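Local structure of agarase (6XJ9) at residues G126-Y131 and A202-S207; E348-R353 and P368-T373; E479-A484 and F599-A604. The protein is an agarase, a glycoside hydrolase that probably cleaves the glycosidic bonds of agarose from marine red algae. One frame throughout, in Å; residues are numbered along the deposited sequence.

The three contacts follow one another along the chain without overlap and share no strand or helix. Contact 1 lies in the CBM-like part near the N-terminus, on strands 128-134 and 199-210. Contact 2 comes next. It joins helix 347-350 to the loop before strand 378-381, beside a small four-stranded antiparallel sheet. Contact 3 is last and joins helices 478-495 and 584-609, consistent with the outer helices of a catalytic barrel. The centre of contact 1 is 51 Å from that of contact 2 and 55 Å from that of contact 3. Contacts 2 and 3 are 43 Å apart between centres. Contacts 1 and 3 lie on opposite sides of the chain's centre.

Contact 1 (G126-Y131 and A202-S207); sequences GGYNTY and AIKSIS
Tyr-128 meets Lys-204 and Ala-202 within the CBM-like beta fold. The two strands do not pair with each other. Both are antiparallel partners of strand 89-97, and the Tyr-128 side chain rests on Ala-96 of that strand. The main interaction is a lysine over an aromatic face. Lys-204 CE makes a CH-pi contact 3.6 Å from the centroid of the Tyr-128 ring and 10° off its normal. Lys-204 NZ adds a cation-pi contact, 4.0 Å from the same centroid. The lysine starts with CG anti to the backbone N, then bends at chi3 (-75°), which brings CE back over the ring centre. Its root touches too: Lys-204 CB is 3.3 Å from Tyr-128 CE1. The apolar part is smaller. Ala-202 CB lies 4.2 Å from Tyr-128 CZ, and Val-58 of strand 58-63 touches both side chains. Two polar side chains of these strands bond outside the pair. Ser-205 OG bonds to Glu-94, and Asn-129 OD1 bonds to the backbone N of Tyr-128 of the second subunit, so the start of this strand also meets that subunit. At the far end of the ring, Tyr-128 OH stands 3.5 Å from Ala-202 CB.

Contact 2 (E348-R353 and P368-T373); sequences EALKSR and PDYSDT
Tyr-370 packs against Leu-350 and Arg-353, joining two type I turns beside a small four-stranded antiparallel sheet. One turn runs from Leu-350 to Arg-353, the other from Asp-369 to Asp-372. In the first shell, Leu-350 CD1 sits over the centre of the Tyr-370 ring, 3.5 Å from its centroid and 7° off the normal. Leu-350 CD2 reaches the root of the ring, 3.8 Å from Tyr-370 CD2. Arg-353 has CG anti to the backbone N (chi1 -177°) and stays extended out to NE, which is 3.8 Å from Tyr-370 CE1. That ring carbon lies over one face of the guanidinium, off its centre, with the two planes steeply inclined. In the next shell Glu-393 OE1, from strand 392-395, joins the two side chains. It forms a salt bridge with Arg-353 NE and a hydrogen bond with Tyr-370 OH. Phe-378 stacks on the Tyr-370 ring. With Tyr-370 cut back to an alanine, Leu-350 CD1 would probably lose the ring face it rests on and Glu-393 OE1 the hydroxyl. Further out, Ser-352 OG donates over 2.9 Å to Ala-349 O, in the weakly bonded helix, and that oxygen also accepts from Ser-352 N. In the turn from Asp-369 to Asp-372, Asp-369 N donates to Asp-372 OD2 over 3.0 Å, from above the carboxylate plane.

Contact 3 (E479-A484 and F599-A604); sequences EFTVRA and FSVVNA
Two helices that pack side by side meet here, with Val-601 of one set against Phe-480, Thr-481 and Ala-484 of the other. The pair is consistent with outer helices of the (beta/alpha)8 barrel expected for a GH50 agarase. The short segments run in roughly the same direction, with a crossing angle of -37° and a closest axis approach of 9.4 Å. The contact is buried and rests on van der Waals packing. Val-601 points toward the partner helix. Its CG1, anti to the backbone N (chi1 165°), meets Phe-480, Ala-484 and Thr-481 OG1. Val-601 CG1 lies 3.6 Å from Phe-480 CE2 and approaches the ring obliquely. Val-601 CG2 meets Thr-481 alone among the residues of the facing segment, 3.4 Å from Thr-481 OG1. The three partners are at positions i, i+1 and i+4 of their helix, so they form one patch around the valine. The Phe-480 ring is backed by Phe-459, which meets it edge-to-face, and Ile-455 touches both Phe-480 and Val-602. The small side chain of Ala-484 probably helps the helices come close. Ala-484 CA and Val-602 CA are 6.1 Å apart, as are Thr-481 CA and Val-601 CA. The packing is tight beside Ala-484, where Ala-484 CB lies 3.5 Å from Val-601 CG1.

Contact 1 (G126-Y131 and A202-S207)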
ATOM      1  N   GLY A 126      -5.643 -13.446   6.383  1.00 25.08           N
ATOM      2  CA  GLY A 126      -7.080 -13.408   6.159  1.00 26.09           C
ATOM      3  C   GLY A 126      -7.681 -14.806   6.029  1.00 27.16           C
ATOM      4  O   GLY A 126      -7.036 -15.799   6.374  1.00 25.94           O
ATOM      5  N   GLY A 127      -8.913 -14.861   5.508  1.00 25.20           N
ATOM      6  CA  GLY A 127      -9.706 -16.081   5.524  1.00 26.17           C
ATOM      7  C   GLY A 127      -9.369 -17.024   4.368  1.00 26.63           C
ATOM      8  O   GLY A 127      -8.286 -16.969   3.785  1.00 28.13           O
ATOM      9  N   TYR A 128     -10.341 -17.867   4.015  1.00 26.88           N
ATOM     10  CA  TYR A 128     -10.081 -19.049   3.216  1.00 26.29           C
ATOM     11  C   TYR A 128     -10.177 -18.753   1.723  1.00 26.86           C
ATOM     12  O   TYR A 128     -11.111 -18.100   1.253  1.00 25.84           O
ATOM     13  CB  TYR A 128     -11.008 -20.183   3.657  1.00 26.39           C
ATOM     14  CG  TYR A 128     -10.627 -20.809   4.974  1.00 26.44           C
ATOM     15  CD1 TYR A 128      -9.684 -21.823   5.029  1.00 27.06           C
ATOM     16  CD2 TYR A 128     -11.195 -20.383   6.164  1.00 27.52           C
ATOM     17  CE1 TYR A 128      -9.316 -22.398   6.235  1.00 28.40           C
ATOM     18  CE2 TYR A 128     -10.841 -20.947   7.380  1.00 28.43           C
ATOM     19  CZ  TYR A 128      -9.901 -21.964   7.411  1.00 28.54           C
ATOM     20  OH  TYR A 128      -9.540 -22.533   8.596  1.00 30.38           O
ATOM     21  N   ASN A 129      -9.185 -19.267   0.991  1.00 25.86           N
ATOM     22  CA  ASN A 129      -9.153 -19.257  -0.459  1.00 26.13           C
ATOM     23  C   ASN A 129      -8.688 -20.631  -0.919  1.00 26.59           C
ATOM     24  O   ASN A 129      -8.119 -21.386  -0.129  1.00 26.89           O
ATOM     25  CB  ASN A 129      -8.240 -18.139  -0.974  1.00 26.61           C
ATOM     26  CG  ASN A 129      -8.790 -16.775  -0.631  1.00 26.96           C
ATOM     27  OD1 ASN A 129      -9.690 -16.280  -1.310  1.00 28.33           O
ATOM     28  ND2 ASN A 129      -8.289 -16.177   0.438  1.00 26.27           N
ATOM     29  N   THR A 130      -8.924 -20.939  -2.196  1.00 27.12           N
ATOM     30  CA  THR A 130      -8.469 -22.202  -2.754  1.00 26.46           C
ATOM     31  C   THR A 130      -7.209 -21.971  -3.581  1.00 24.81           C
ATOM     32  O   THR A 130      -7.151 -21.065  -4.414  1.00 23.07           O
ATOM     33  CB  THR A 130      -9.600 -22.960  -3.466  1.00 28.23           C
ATOM     34  OG1 THR A 130     -10.518 -23.372  -2.454  1.00 30.12           O
ATOM     35  CG2 THR A 130      -9.117 -24.200  -4.185  1.00 28.32           C
ATOM     36  N   TYR A 131      -6.204 -22.808  -3.306  1.00 24.29           N
ATOM     37  CA  TYR A 131      -4.924 -22.832  -3.992  1.00 24.86           C
ATOM     38  C   TYR A 131      -4.787 -24.192  -4.658  1.00 25.84           C
ATOM     39  O   TYR A 131      -4.952 -25.220  -4.003  1.00 29.15           O
ATOM     40  CB  TYR A 131      -3.796 -22.570  -2.991  1.00 23.75           C
ATOM     41  CG  TYR A 131      -3.973 -21.261  -2.271  1.00 23.26           C
ATOM     42  CD1 TYR A 131      -4.838 -21.144  -1.188  1.00 23.64           C
ATOM     43  CD2 TYR A 131      -3.321 -20.118  -2.715  1.00 22.69           C
ATOM     44  CE1 TYR A 131      -5.031 -19.928  -0.549  1.00 23.38           C
ATOM     45  CE2 TYR A 131      -3.506 -18.898  -2.088  1.00 23.71           C
ATOM     46  CZ  TYR A 131      -4.355 -18.804  -0.998  1.00 24.16           C
ATOM     47  OH  TYR A 131      -4.517 -17.590  -0.395  1.00 23.43           O
ATOM     48  N   ALA A 202      -3.797 -21.982   8.237  1.00 26.02           N
ATOM     49  CA  ALA A 202      -4.965 -22.779   8.581  1.00 27.97           C
ATOM     50  C   ALA A 202      -5.375 -23.615   7.371  1.00 26.27           C
ATOM     51  O   ALA A 202      -5.591 -23.085   6.288  1.00 24.13           O
ATOM     52  CB  ALA A 202      -6.084 -21.873   9.053  1.00 26.96           C
ATOM     53  N   ILE A 203      -5.470 -24.933   7.573  1.00 27.37           N
ATOM     54  CA  ILE A 203      -5.796 -25.860   6.503  1.00 27.87           C
ATOM     55  C   ILE A 203      -7.177 -26.464   6.768  1.00 31.21           C
ATOM     56  O   ILE A 203      -7.352 -27.229   7.717  1.00 32.47           O
ATOM     57  CB  ILE A 203      -4.693 -26.928   6.396  1.00 27.76           C
ATOM     58  CG1 ILE A 203      -3.312 -26.281   6.241  1.00 26.55           C
ATOM     59  CG2 ILE A 203      -5.002 -27.922   5.284  1.00 26.22           C
ATOM     60  CD1 ILE A 203      -2.151 -27.224   6.476  1.00 25.89           C
ATOM     61  N   LYS A 204      -8.143 -26.107   5.912  1.00 33.31           N
ATOM     62  CA  LYS A 204      -9.532 -26.527   6.045  1.00 34.47           C
ATOM     63  C   LYS A 204      -9.765 -27.846   5.311  1.00 34.88           C
ATOM     64  O   LYS A 204     -10.480 -28.704   5.825  1.00 37.86           O
ATOM     65  CB  LYS A 204     -10.485 -25.446   5.523  1.00 34.73           C
ATOM     66  CG  LYS A 204     -11.967 -25.806   5.561  1.00 37.02           C
ATOM     67  CD  LYS A 204     -12.889 -24.650   5.237  1.00 37.08           C
ATOM     68  CE  LYS A 204     -13.007 -23.663   6.378  1.00 38.64           C
ATOM     69  NZ  LYS A 204     -14.069 -22.663   6.121  1.00 41.74           N
ATOM     70  N   SER A 205      -9.172 -27.994   4.118  1.00 33.64           N
ATOM     71  CA  SER A 205      -9.338 -29.192   3.305  1.00 33.40           C
ATOM     72  C   SER A 205      -8.245 -29.318   2.248  1.00 33.71           C
ATOM     73  O   SER A 205      -7.658 -28.328   1.804  1.00 32.24           O
ATOM     74  CB  SER A 205     -10.712 -29.277   2.676  1.00 34.66           C
ATOM     75  OG  SER A 205     -10.786 -28.494   1.498  1.00 35.69           O
ATOM     76  N   ILE A 206      -7.976 -30.574   1.885  1.00 32.68           N
ATOM     77  CA  ILE A 206      -7.127 -30.947   0.769  1.00 32.38           C
ATOM     78  C   ILE A 206      -7.923 -31.959  -0.043  1.00 35.01           C
ATOM     79  O   ILE A 206      -8.546 -32.851   0.534  1.00 38.06           O
ATOM     80  CB  ILE A 206      -5.787 -31.543   1.257  1.00 31.28           C
ATOM     81  CG1 ILE A 206      -5.130 -30.695   2.350  1.00 31.96           C
ATOM     82  CG2 ILE A 206      -4.843 -31.774   0.090  1.00 31.18           C
ATOM     83  CD1 ILE A 206      -3.996 -31.399   3.067  1.00 29.07           C
ATOM     84  N   SER A 207      -7.890 -31.810  -1.373  1.00 32.89           N
ATOM     85  CA  SER A 207      -8.748 -32.587  -2.242  1.00 34.73           C
ATOM     86  C   SER A 207      -8.123 -32.710  -3.629  1.00 35.01           C
ATOM     87  O   SER A 207      -7.310 -31.876  -4.024  1.00 34.18           O
ATOM     88  CB  SER A 207     -10.122 -31.960  -2.308  1.00 33.93           C
ATOM     89  OG  SER A 207     -10.035 -30.593  -2.692  1.00 33.66           O
TER

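Contact 2 (E348-R353 and P368-T373)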
ATOM      1  N   GLU A 348      18.742  -8.081 -46.032  1.00 45.77           N
ATOM      2  CA  GLU A 348      18.485  -9.296 -46.790  1.00 43.71           C
ATOM      3  C   GLU A 348      17.739 -10.311 -45.924  1.00 42.10           C
ATOM      4  O   GLU A 348      16.813 -10.971 -46.398  1.00 39.15           O
ATOM      5  CB  GLU A 348      19.794  -9.882 -47.323  1.00 44.61           C
ATOM      6  N   ALA A 349      18.151 -10.424 -44.655  1.00 38.31           N
ATOM      7  CA  ALA A 349      17.561 -11.376 -43.727  1.00 37.65           C
ATOM      8  C   ALA A 349      16.114 -10.994 -43.407  1.00 37.17           C
ATOM      9  O   ALA A 349      15.277 -11.873 -43.231  1.00 37.95           O
ATOM     10  CB  ALA A 349      18.401 -11.488 -42.481  1.00 36.60           C
ATOM     11  N   LEU A 350      15.825  -9.686 -43.339  1.00 38.82           N
ATOM     12  CA  LEU A 350      14.483  -9.218 -43.014  1.00 40.93           C
ATOM     13  C   LEU A 350      13.478  -9.774 -44.027  1.00 40.93           C
ATOM     14  O   LEU A 350      12.334 -10.064 -43.678  1.00 38.90           O
ATOM     15  CB  LEU A 350      14.457  -7.683 -42.969  1.00 42.47           C
ATOM     16  CG  LEU A 350      13.074  -7.043 -42.803  1.00 45.00           C
ATOM     17  CD1 LEU A 350      12.321  -7.621 -41.608  1.00 46.89           C
ATOM     18  CD2 LEU A 350      13.171  -5.530 -42.688  1.00 44.04           C
ATOM     19  N   LYS A 351      13.938  -9.963 -45.270  1.00 42.86           N
ATOM     20  CA  LYS A 351      13.070 -10.383 -46.359  1.00 40.75           C
ATOM     21  C   LYS A 351      12.587 -11.824 -46.172  1.00 39.24           C
ATOM     22  O   LYS A 351      11.534 -12.180 -46.690  1.00 39.22           O
ATOM     23  CB  LYS A 351      13.737 -10.127 -47.714  1.00 44.74           C
ATOM     24  CG  LYS A 351      13.980  -8.659 -48.047  1.00 45.12           C
ATOM     25  CD  LYS A 351      13.565  -8.291 -49.454  1.00 44.75           C
ATOM     26  CE  LYS A 351      13.895  -6.859 -49.822  1.00 45.17           C
ATOM     27  NZ  LYS A 351      15.220  -6.747 -50.476  1.00 45.22           N
ATOM     28  N   SER A 352      13.332 -12.635 -45.408  1.00 37.18           N
ATOM     29  CA  SER A 352      13.000 -14.038 -45.202  1.00 35.12           C
ATOM     30  C   SER A 352      12.266 -14.269 -43.876  1.00 32.99           C
ATOM     31  O   SER A 352      12.202 -15.396 -43.385  1.00 30.87           O
ATOM     32  CB  SER A 352      14.244 -14.862 -45.264  1.00 36.05           C
ATOM     33  OG  SER A 352      15.055 -14.590 -44.129  1.00 37.64           O
ATOM     34  N   ARG A 353      11.697 -13.204 -43.299  1.00 34.10           N
ATOM     35  CA  ARG A 353      11.011 -13.293 -42.018  1.00 31.15           C
ATOM     36  C   ARG A 353       9.875 -14.306 -42.139  1.00 32.26           C
ATOM     37  O   ARG A 353       9.075 -14.232 -43.072  1.00 33.02           O
ATOM     38  CB  ARG A 353      10.538 -11.903 -41.573  1.00 31.78           C
ATOM     39  CG  ARG A 353       9.866 -11.854 -40.207  1.00 31.27           C
ATOM     40  CD  ARG A 353       9.765 -10.426 -39.698  1.00 30.47           C
ATOM     41  NE  ARG A 353       9.139 -10.306 -38.391  1.00 29.48           N
ATOM     42  CZ  ARG A 353       7.972  -9.721 -38.152  1.00 30.37           C
ATOM     43  NH1 ARG A 353       7.274  -9.188 -39.141  1.00 30.74           N
ATOM     44  NH2 ARG A 353       7.498  -9.673 -36.920  1.00 31.20           N
ATOM     45  N   PRO A 368       4.719  -3.942 -34.261  1.00 32.34           N
ATOM     46  CA  PRO A 368       4.779  -2.973 -35.353  1.00 32.58           C
ATOM     47  C   PRO A 368       5.384  -3.658 -36.574  1.00 33.63           C
ATOM     48  O   PRO A 368       5.805  -4.812 -36.495  1.00 31.79           O
ATOM     49  CB  PRO A 368       5.748  -1.921 -34.807  1.00 32.21           C
ATOM     50  CG  PRO A 368       6.698  -2.733 -33.944  1.00 31.89           C
ATOM     51  CD  PRO A 368       5.821  -3.782 -33.296  1.00 32.26           C
ATOM     52  N   ASP A 369       5.384  -2.953 -37.710  0.50 34.54           N
ATOM     53  CA  ASP A 369       6.120  -3.401 -38.879  0.50 35.55           C
ATOM     54  C   ASP A 369       7.485  -2.722 -38.846  0.50 33.56           C
ATOM     55  O   ASP A 369       7.641  -1.687 -38.202  0.50 34.99           O
ATOM     56  CB  ASP A 369       5.328  -3.164 -40.169  0.50 38.42           C
ATOM     57  CG  ASP A 369       4.115  -4.071 -40.309  0.50 40.12           C
ATOM     58  OD1 ASP A 369       4.105  -5.145 -39.675  0.50 40.19           O
ATOM     59  OD2 ASP A 369       3.185  -3.695 -41.050  0.50 43.04           O
ATOM     60  N   TYR A 370       8.464  -3.318 -39.535  1.00 31.58           N
ATOM     61  CA  TYR A 370       9.849  -2.871 -39.462  1.00 34.51           C
ATOM     62  C   TYR A 370      10.014  -1.445 -39.986  1.00 36.49           C
ATOM     63  O   TYR A 370      10.988  -0.777 -39.646  1.00 36.93           O
ATOM     64  CB  TYR A 370      10.797  -3.851 -40.155  1.00 32.94           C
ATOM     65  CG  TYR A 370      11.324  -4.961 -39.282  1.00 31.44           C
ATOM     66  CD1 TYR A 370      10.496  -5.978 -38.826  1.00 33.14           C
ATOM     67  CD2 TYR A 370      12.662  -5.012 -38.924  1.00 31.83           C
ATOM     68  CE1 TYR A 370      10.979  -7.014 -38.037  1.00 30.16           C
ATOM     69  CE2 TYR A 370      13.159  -6.036 -38.132  1.00 29.99           C
ATOM     70  CZ  TYR A 370      12.316  -7.040 -37.682  1.00 30.45           C
ATOM     71  OH  TYR A 370      12.804  -8.060 -36.907  1.00 29.11           O
ATOM     72  N   SER A 371       9.056  -0.981 -40.798  1.00 36.71           N
ATOM     73  CA  SER A 371       9.128   0.362 -41.353  1.00 38.12           C
ATOM     74  C   SER A 371       8.539   1.388 -40.389  1.00 36.06           C
ATOM     75  O   SER A 371       8.777   2.578 -40.555  1.00 37.72           O
ATOM     76  CB  SER A 371       8.480   0.437 -42.718  1.00 37.80           C
ATOM     77  OG  SER A 371       7.103   0.097 -42.640  1.00 39.66           O
ATOM     78  N   ASP A 372       7.757   0.929 -39.401  1.00 35.59           N
ATOM     79  CA  ASP A 372       7.211   1.815 -38.380  1.00 37.64           C
ATOM     80  C   ASP A 372       8.352   2.427 -37.572  1.00 35.45           C
ATOM     81  O   ASP A 372       9.418   1.829 -37.465  1.00 34.78           O
ATOM     82  CB  ASP A 372       6.244   1.086 -37.439  1.00 38.94           C
ATOM     83  CG  ASP A 372       5.002   0.546 -38.128  1.00 41.48           C
ATOM     84  OD1 ASP A 372       4.820   0.848 -39.319  1.00 45.34           O
ATOM     85  OD2 ASP A 372       4.227  -0.172 -37.468  1.00 40.95           O
ATOM     86  N   THR A 373       8.103   3.609 -36.991  1.00 34.51           N
ATOM     87  CA  THR A 373       9.012   4.228 -36.035  1.00 34.74           C
ATOM     88  C   THR A 373       9.389   3.224 -34.945  1.00 34.10           C
ATOM     89  O   THR A 373      10.575   3.005 -34.691  1.00 33.29           O
ATOM     90  CB  THR A 373       8.420   5.528 -35.471  1.00 36.41           C
ATOM     91  OG1 THR A 373       8.555   6.507 -36.499  1.00 40.36           O
ATOM     92  CG2 THR A 373       9.115   6.034 -34.225  1.00 35.26           C
TER

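Contact 3 (E479-A484 and F599-A604)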
ATOM      1  N   GLU A 479      46.347 -19.294 -20.040  1.00 27.18           N
ATOM      2  CA  GLU A 479      45.384 -18.550 -20.838  1.00 27.52           C
ATOM      3  C   GLU A 479      44.283 -17.951 -19.957  1.00 25.92           C
ATOM      4  O   GLU A 479      43.706 -16.939 -20.338  1.00 26.74           O
ATOM      5  CB  GLU A 479      44.820 -19.394 -21.988  1.00 31.90           C
ATOM      6  CG  GLU A 479      43.851 -18.644 -22.903  1.00 35.11           C
ATOM      7  CD  GLU A 479      44.403 -17.484 -23.727  1.00 38.47           C
ATOM      8  OE1 GLU A 479      45.654 -17.365 -23.832  1.00 38.96           O
ATOM      9  OE2 GLU A 479      43.581 -16.687 -24.261  1.00 34.65           O
ATOM     10  N   PHE A 480      43.976 -18.566 -18.800  1.00 23.87           N
ATOM     11  CA  PHE A 480      42.938 -18.002 -17.944  1.00 23.47           C
ATOM     12  C   PHE A 480      43.398 -16.636 -17.442  1.00 22.57           C
ATOM     13  O   PHE A 480      42.628 -15.684 -17.417  1.00 22.58           O
ATOM     14  CB  PHE A 480      42.517 -18.917 -16.781  1.00 22.29           C
ATOM     15  CG  PHE A 480      41.551 -18.246 -15.826  1.00 21.69           C
ATOM     16  CD1 PHE A 480      40.221 -18.050 -16.179  1.00 20.80           C
ATOM     17  CD2 PHE A 480      41.973 -17.755 -14.592  1.00 21.61           C
ATOM     18  CE1 PHE A 480      39.332 -17.420 -15.320  1.00 20.86           C
ATOM     19  CE2 PHE A 480      41.086 -17.118 -13.735  1.00 20.17           C
ATOM     20  CZ  PHE A 480      39.764 -16.949 -14.098  1.00 19.91           C
ATOM     21  N   THR A 481      44.679 -16.546 -17.079  1.00 23.05           N
ATOM     22  CA  THR A 481      45.253 -15.293 -16.610  1.00 22.79           C
ATOM     23  C   THR A 481      45.233 -14.241 -17.718  1.00 23.47           C
ATOM     24  O   THR A 481      44.902 -13.086 -17.456  1.00 22.92           O
ATOM     25  CB  THR A 481      46.635 -15.533 -15.995  1.00 22.62           C
ATOM     26  OG1 THR A 481      46.394 -16.336 -14.839  1.00 22.00           O
ATOM     27  CG2 THR A 481      47.351 -14.250 -15.629  1.00 23.50           C
ATOM     28  N   VAL A 482      45.586 -14.640 -18.950  1.00 23.93           N
ATOM     29  CA  VAL A 482      45.504 -13.730 -20.087  1.00 24.66           C
ATOM     30  C   VAL A 482      44.087 -13.152 -20.172  1.00 24.86           C
ATOM     31  O   VAL A 482      43.916 -11.941 -20.253  1.00 23.78           O
ATOM     32  CB  VAL A 482      45.951 -14.402 -21.407  1.00 25.01           C
ATOM     33  CG1 VAL A 482      45.765 -13.492 -22.615  1.00 25.74           C
ATOM     34  CG2 VAL A 482      47.385 -14.912 -21.351  1.00 24.33           C
ATOM     35  N   ARG A 483      43.067 -14.016 -20.102  1.00 26.32           N
ATOM     36  CA  ARG A 483      41.688 -13.600 -20.332  1.00 26.34           C
ATOM     37  C   ARG A 483      41.154 -12.782 -19.155  1.00 24.66           C
ATOM     38  O   ARG A 483      40.347 -11.871 -19.349  1.00 24.19           O
ATOM     39  CB  ARG A 483      40.806 -14.810 -20.659  1.00 28.11           C
ATOM     40  CG  ARG A 483      40.980 -15.349 -22.076  1.00 31.80           C
ATOM     41  CD  ARG A 483      40.044 -14.657 -23.052  1.00 34.50           C
ATOM     42  NE  ARG A 483      40.475 -13.349 -23.528  1.00 40.49           N
ATOM     43  CZ  ARG A 483      39.686 -12.287 -23.710  1.00 36.41           C
ATOM     44  NH1 ARG A 483      38.399 -12.340 -23.413  1.00 35.55           N
ATOM     45  NH2 ARG A 483      40.202 -11.158 -24.165  1.00 37.47           N
ATOM     46  N   ALA A 484      41.586 -13.124 -17.934  1.00 23.79           N
ATOM     47  CA  ALA A 484      41.243 -12.339 -16.752  1.00 23.08           C
ATOM     48  C   ALA A 484      41.757 -10.914 -16.930  1.00 22.47           C
ATOM     49  O   ALA A 484      41.001  -9.954 -16.787  1.00 21.29           O
ATOM     50  CB  ALA A 484      41.837 -12.974 -15.513  1.00 21.23           C
ATOM     51  N   PHE A 599      40.686 -16.421  -7.335  1.00 16.22           N
ATOM     52  CA  PHE A 599      40.599 -15.085  -6.767  1.00 16.84           C
ATOM     53  C   PHE A 599      41.926 -14.341  -6.867  1.00 17.21           C
ATOM     54  O   PHE A 599      41.930 -13.120  -6.979  1.00 16.81           O
ATOM     55  CB  PHE A 599      40.001 -15.120  -5.357  1.00 16.42           C
ATOM     56  CG  PHE A 599      38.517 -15.381  -5.392  1.00 16.59           C
ATOM     57  CD1 PHE A 599      37.637 -14.373  -5.770  1.00 16.33           C
ATOM     58  CD2 PHE A 599      38.000 -16.638  -5.091  1.00 16.71           C
ATOM     59  CE1 PHE A 599      36.271 -14.611  -5.841  1.00 16.86           C
ATOM     60  CE2 PHE A 599      36.633 -16.869  -5.152  1.00 16.26           C
ATOM     61  CZ  PHE A 599      35.773 -15.862  -5.537  1.00 16.10           C
ATOM     62  N   SER A 600      43.036 -15.087  -6.813  1.00 16.77           N
ATOM     63  CA  SER A 600      44.357 -14.494  -6.910  1.00 17.44           C
ATOM     64  C   SER A 600      44.542 -13.875  -8.293  1.00 18.39           C
ATOM     65  O   SER A 600      45.069 -12.771  -8.406  1.00 17.58           O
ATOM     66  CB  SER A 600      45.408 -15.535  -6.628  1.00 19.78           C
ATOM     67  OG  SER A 600      46.695 -14.968  -6.768  1.00 23.37           O
ATOM     68  N   VAL A 601      44.105 -14.611  -9.330  1.00 16.66           N
ATOM     69  CA  VAL A 601      44.224 -14.150 -10.701  1.00 17.25           C
ATOM     70  C   VAL A 601      43.359 -12.903 -10.877  1.00 17.88           C
ATOM     71  O   VAL A 601      43.818 -11.890 -11.414  1.00 20.09           O
ATOM     72  CB  VAL A 601      43.890 -15.266 -11.716  1.00 16.90           C
ATOM     73  CG1 VAL A 601      43.650 -14.717 -13.103  1.00 17.22           C
ATOM     74  CG2 VAL A 601      44.994 -16.319 -11.760  1.00 17.89           C
ATOM     75  N   VAL A 602      42.115 -12.948 -10.393  1.00 16.23           N
ATOM     76  CA  VAL A 602      41.242 -11.815 -10.658  1.00 15.88           C
ATOM     77  C   VAL A 602      41.756 -10.605  -9.882  1.00 16.30           C
ATOM     78  O   VAL A 602      41.854  -9.498 -10.412  1.00 17.59           O
ATOM     79  CB  VAL A 602      39.760 -12.130 -10.391  1.00 15.17           C
ATOM     80  CG1 VAL A 602      38.900 -10.889 -10.597  1.00 14.98           C
ATOM     81  CG2 VAL A 602      39.269 -13.274 -11.280  1.00 15.35           C
ATOM     82  N   ASN A 603      42.154 -10.850  -8.635  1.00 17.08           N
ATOM     83  CA  ASN A 603      42.697  -9.801  -7.788  1.00 18.24           C
ATOM     84  C   ASN A 603      43.929  -9.147  -8.424  1.00 17.82           C
ATOM     85  O   ASN A 603      44.094  -7.927  -8.341  1.00 17.56           O
ATOM     86  CB  ASN A 603      43.011 -10.340  -6.390  1.00 18.55           C
ATOM     87  CG  ASN A 603      43.577  -9.259  -5.503  1.00 20.87           C
ATOM     88  OD1 ASN A 603      42.875  -8.307  -5.185  1.00 22.54           O
ATOM     89  ND2 ASN A 603      44.854  -9.363  -5.174  1.00 20.71           N
ATOM     90  N   ALA A 604      44.823  -9.955  -9.019  1.00 18.15           N
ATOM     91  CA  ALA A 604      46.010  -9.379  -9.642  1.00 18.64           C
ATOM     92  C   ALA A 604      45.629  -8.575 -10.885  1.00 19.08           C
ATOM     93  O   ALA A 604      46.276  -7.577 -11.190  1.00 20.49           O
ATOM     94  CB  ALA A 604      47.037 -10.434  -9.978  1.00 19.23           C
TER